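Local coordinates for protein thiamine phosphate pyrophosphorylase (Bacteroides thetaiotaomicron VPI-5482, PDB 3CEU) that probably makes thiamine phosphate for thiamine diphosphate biosynthesis, acting as a thiamine-phosphate diphosphorylase of TIM-barrel architecture, at residues G89-V101 against K105-Y117. Residues are numbered along the deposited sequence; the frame is centred on the assembly and turned at random.
Sequences GHVSCSCHSVEEV and KHFYDYVFMSPIY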
# COMPACT_ATOMS: atom_id res chain seq x y z
N GLY A 89 -7.72 2.18 -16.40
CA GLY A 89 -6.60 1.56 -15.72
C GLY A 89 -6.98 1.08 -14.33
O GLY A 89 -8.15 1.06 -13.96
N HIS A 90 -5.97 0.69 -13.57
CA HIS A 90 -6.17 0.19 -12.21
C HIS A 90 -6.68 1.28 -11.29
O HIS A 90 -6.07 2.34 -11.14
CB HIS A 90 -4.84 -0.38 -11.69
CG HIS A 90 -4.97 -1.09 -10.38
ND1 HIS A 90 -5.13 -0.43 -9.18
CD2 HIS A 90 -4.97 -2.42 -10.08
CE1 HIS A 90 -5.23 -1.31 -8.20
NE2 HIS A 90 -5.14 -2.52 -8.72
N VAL A 91 -7.83 1.04 -10.67
CA VAL A 91 -8.39 2.01 -9.75
C VAL A 91 -8.61 1.28 -8.44
O VAL A 91 -8.89 0.08 -8.44
CB VAL A 91 -9.73 2.56 -10.27
CG1 VAL A 91 -10.73 1.43 -10.41
CG2 VAL A 91 -10.25 3.64 -9.34
N SER A 92 -8.46 1.99 -7.33
CA SER A 92 -8.64 1.41 -6.00
C SER A 92 -9.06 2.49 -5.03
O SER A 92 -8.88 3.68 -5.31
CB SER A 92 -7.33 0.79 -5.52
OG SER A 92 -6.36 1.80 -5.31
N CYS A 93 -9.61 2.08 -3.88
CA CYS A 93 -10.05 3.02 -2.85
C CYS A 93 -10.06 2.36 -1.47
O CYS A 93 -9.85 1.16 -1.34
CB CYS A 93 -11.47 3.51 -3.14
SG CYS A 93 -12.73 2.27 -2.78
N SER A 94 -10.33 3.16 -0.45
CA SER A 94 -10.37 2.67 0.92
C SER A 94 -11.79 2.53 1.45
O SER A 94 -12.68 3.32 1.12
CB SER A 94 -9.59 3.62 1.83
OG SER A 94 -8.23 3.70 1.47
N CYS A 95 -12.00 1.50 2.26
CA CYS A 95 -13.31 1.28 2.86
C CYS A 95 -13.05 1.20 4.36
O CYS A 95 -11.94 0.85 4.78
CB CYS A 95 -13.94 -0.01 2.33
SG CYS A 95 -14.27 -0.01 0.53
N HIS A 96 -14.05 1.54 5.17
CA HIS A 96 -13.90 1.54 6.62
C HIS A 96 -14.99 0.81 7.39
O HIS A 96 -15.37 1.23 8.48
CB HIS A 96 -13.81 2.98 7.13
CG HIS A 96 -12.98 3.88 6.27
ND1 HIS A 96 -13.51 4.58 5.21
CD2 HIS A 96 -11.65 4.14 6.27
CE1 HIS A 96 -12.54 5.24 4.59
NE2 HIS A 96 -11.40 4.99 5.22
N SER A 97 -15.50 -0.27 6.82
CA SER A 97 -16.53 -1.07 7.48
C SER A 97 -16.71 -2.31 6.63
O SER A 97 -16.40 -2.30 5.43
CB SER A 97 -17.86 -0.31 7.57
OG SER A 97 -18.49 -0.20 6.30
N VAL A 98 -17.19 -3.38 7.24
CA VAL A 98 -17.41 -4.62 6.52
C VAL A 98 -18.45 -4.40 5.43
O VAL A 98 -18.35 -4.96 4.34
CB VAL A 98 -17.87 -5.73 7.48
CG1 VAL A 98 -18.19 -7.00 6.71
CG2 VAL A 98 -16.76 -6.01 8.50
N GLU A 99 -19.44 -3.56 5.73
CA GLU A 99 -20.48 -3.27 4.76
C GLU A 99 -19.90 -2.52 3.54
O GLU A 99 -20.21 -2.86 2.40
CB GLU A 99 -21.59 -2.43 5.41
CG GLU A 99 -22.87 -2.32 4.57
CD GLU A 99 -23.88 -1.33 5.13
OE1 GLU A 99 -25.00 -1.25 4.58
OE2 GLU A 99 -23.55 -0.62 6.11
N GLU A 100 -19.06 -1.52 3.79
CA GLU A 100 -18.47 -0.76 2.69
C GLU A 100 -17.75 -1.67 1.70
O GLU A 100 -18.01 -1.62 0.49
CB GLU A 100 -17.50 0.31 3.21
CG GLU A 100 -18.13 1.69 3.31
CD GLU A 100 -17.14 2.80 3.63
OE1 GLU A 100 -16.04 2.84 3.02
OE2 GLU A 100 -17.47 3.67 4.46
N VAL A 101 -16.85 -2.50 2.22
CA VAL A 101 -16.09 -3.43 1.40
C VAL A 101 -17.06 -4.30 0.63
O VAL A 101 -16.84 -4.60 -0.54
CB VAL A 101 -15.23 -4.38 2.25
CG1 VAL A 101 -14.47 -5.32 1.34
CG2 VAL A 101 -14.29 -3.59 3.14
N LYS A 105 -16.17 -3.37 -3.17
CA LYS A 105 -15.01 -4.10 -3.66
C LYS A 105 -15.10 -4.53 -5.11
O LYS A 105 -14.10 -4.48 -5.82
CB LYS A 105 -14.74 -5.32 -2.77
CG LYS A 105 -15.90 -6.31 -2.69
CD LYS A 105 -15.67 -7.35 -1.59
CE LYS A 105 -14.64 -8.39 -1.99
NZ LYS A 105 -15.11 -9.18 -3.16
N HIS A 106 -16.27 -4.94 -5.58
CA HIS A 106 -16.39 -5.39 -6.97
C HIS A 106 -16.35 -4.27 -7.99
O HIS A 106 -16.36 -4.52 -9.20
CB HIS A 106 -17.67 -6.22 -7.14
CG HIS A 106 -17.61 -7.54 -6.46
ND1 HIS A 106 -18.73 -8.34 -6.28
CD2 HIS A 106 -16.58 -8.21 -5.89
CE1 HIS A 106 -18.38 -9.44 -5.63
NE2 HIS A 106 -17.08 -9.39 -5.39
N PHE A 107 -16.27 -3.04 -7.51
CA PHE A 107 -16.21 -1.88 -8.38
C PHE A 107 -14.80 -1.33 -8.46
O PHE A 107 -14.56 -0.26 -9.02
CB PHE A 107 -17.18 -0.82 -7.86
CG PHE A 107 -18.60 -1.27 -7.88
CD1 PHE A 107 -19.25 -1.49 -9.09
CD2 PHE A 107 -19.29 -1.53 -6.70
CE1 PHE A 107 -20.56 -1.96 -9.12
CE2 PHE A 107 -20.60 -2.01 -6.72
CZ PHE A 107 -21.23 -2.22 -7.93
N TYR A 108 -13.86 -2.07 -7.88
CA TYR A 108 -12.46 -1.67 -7.88
C TYR A 108 -11.60 -2.90 -8.10
O TYR A 108 -12.07 -4.02 -7.94
CB TYR A 108 -12.10 -1.02 -6.55
CG TYR A 108 -12.81 0.29 -6.30
CD1 TYR A 108 -12.32 1.49 -6.85
CD2 TYR A 108 -14.00 0.34 -5.58
CE1 TYR A 108 -13.00 2.69 -6.67
CE2 TYR A 108 -14.69 1.53 -5.40
CZ TYR A 108 -14.18 2.70 -5.95
OH TYR A 108 -14.86 3.88 -5.79
N ASP A 109 -10.35 -2.68 -8.48
CA ASP A 109 -9.43 -3.79 -8.69
C ASP A 109 -9.15 -4.41 -7.33
O ASP A 109 -8.92 -5.62 -7.22
CB ASP A 109 -8.16 -3.27 -9.35
CG ASP A 109 -8.41 -2.85 -10.77
OD1 ASP A 109 -8.57 -3.75 -11.63
OD2 ASP A 109 -8.47 -1.64 -11.04
N TYR A 110 -9.17 -3.56 -6.31
CA TYR A 110 -9.01 -3.97 -4.92
C TYR A 110 -9.24 -2.77 -4.05
O TYR A 110 -9.14 -1.64 -4.52
CB TYR A 110 -7.62 -4.56 -4.62
CG TYR A 110 -6.39 -3.69 -4.79
CD1 TYR A 110 -6.20 -2.52 -4.05
CD2 TYR A 110 -5.36 -4.10 -5.63
CE1 TYR A 110 -5.00 -1.79 -4.14
CE2 TYR A 110 -4.17 -3.38 -5.72
CZ TYR A 110 -3.99 -2.24 -4.97
OH TYR A 110 -2.79 -1.56 -5.08
N VAL A 111 -9.58 -3.01 -2.80
CA VAL A 111 -9.82 -1.92 -1.87
C VAL A 111 -9.05 -2.16 -0.58
O VAL A 111 -8.66 -3.29 -0.27
CB VAL A 111 -11.32 -1.80 -1.51
CG1 VAL A 111 -12.17 -1.68 -2.77
CG2 VAL A 111 -11.76 -2.99 -0.68
N PHE A 112 -8.83 -1.07 0.15
CA PHE A 112 -8.15 -1.13 1.44
C PHE A 112 -9.24 -1.28 2.49
O PHE A 112 -10.39 -0.91 2.25
CB PHE A 112 -7.40 0.19 1.71
CG PHE A 112 -6.08 0.31 1.01
CD1 PHE A 112 -5.68 -0.65 0.08
CD2 PHE A 112 -5.22 1.36 1.29
CE1 PHE A 112 -4.45 -0.55 -0.56
CE2 PHE A 112 -3.99 1.46 0.65
CZ PHE A 112 -3.61 0.49 -0.27
N MSE A 113 -8.91 -1.84 3.64
CA MSE A 113 -9.89 -1.96 4.71
C MSE A 113 -9.19 -1.51 5.98
O MSE A 113 -8.13 -2.05 6.34
CB MSE A 113 -10.38 -3.40 4.85
CG MSE A 113 -11.66 -3.51 5.67
SE MSE A 113 -12.10 -5.31 6.21
CE MSE A 113 -12.70 -4.94 8.02
N SER A 114 -9.77 -0.54 6.67
CA SER A 114 -9.18 -0.00 7.89
C SER A 114 -10.22 0.70 8.75
O SER A 114 -11.32 1.00 8.28
CB SER A 114 -8.10 1.00 7.52
OG SER A 114 -8.68 2.08 6.81
N PRO A 115 -9.90 0.96 10.03
CA PRO A 115 -8.64 0.63 10.73
C PRO A 115 -8.69 -0.77 11.33
O PRO A 115 -9.47 -1.02 12.25
CB PRO A 115 -8.54 1.70 11.82
CG PRO A 115 -9.48 2.80 11.36
CD PRO A 115 -10.62 2.02 10.76
N ILE A 116 -7.87 -1.69 10.82
CA ILE A 116 -7.85 -3.06 11.33
C ILE A 116 -7.30 -3.11 12.75
O ILE A 116 -7.70 -3.96 13.54
CB ILE A 116 -6.99 -3.99 10.44
CG1 ILE A 116 -7.51 -3.97 9.00
CG2 ILE A 116 -7.01 -5.40 11.00
CD1 ILE A 116 -8.94 -4.45 8.83
N TYR A 117 -6.36 -2.21 13.06
CA TYR A 117 -5.77 -2.13 14.40
C TYR A 117 -5.78 -0.69 14.91
O TYR A 117 -4.85 0.08 14.66
CB TYR A 117 -4.34 -2.67 14.40
CG TYR A 117 -4.23 -4.14 14.06
CD1 TYR A 117 -3.82 -4.55 12.79
CD2 TYR A 117 -4.56 -5.12 14.99
CE1 TYR A 117 -3.75 -5.90 12.46
CE2 TYR A 117 -4.49 -6.48 14.67
CZ TYR A 117 -4.08 -6.86 13.40
OH TYR A 117 -4.01 -8.19 13.06
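D109 meets the start of strand 90-95 through its backbone N and its carboxylate, at H90 and V91. Its CB lies over one face of the H90 ring, offset toward the rim and 3.5 Å from the centroid, a CH-pi contact. CG follows across the same ring, the carboxylate and imidazole planes only 17° apart, and OD2 ends 2.8 Å from V91 N, accepting a hydrogen bond nearly along its own C-O axis. D109 N answers by donating to V91 O. The H90 ring, its CG anti to the backbone N (chi1 -172°), presents a face to D109 and an edge to Y110, the latter an offset edge-to-face pair with centroids 4.6 Å apart and planes at 62°. An alanine in place of H90 would take away this imidazole and is likely to leave D109 CB and one face of Y110 without their aromatic partner. Further along, parallel pairing is evidenced by F112 N to C93 O at 2.9 Å, C95 N to F112 O, and S114 N to C95 O. These bonds join neighbouring strands of the eight-stranded parallel TIM barrel, in the beta-alpha-beta unit around helix 98-102. On the sheet face that carries C93, C95, V111 and M113, C93 SG makes a sulfur-aromatic contact over one face of the Y108 ring, 3.5 Å from its centroid; V91 CG2 meets that ring at its edge. From helix 98-102, V101 packs CG1 against V111 CG2, and V101 CG2 lies 3.7 Å from M113 CG. On the other sheet face, S92 OG and S94 OG both bond to H75, and Y110 OH to H31.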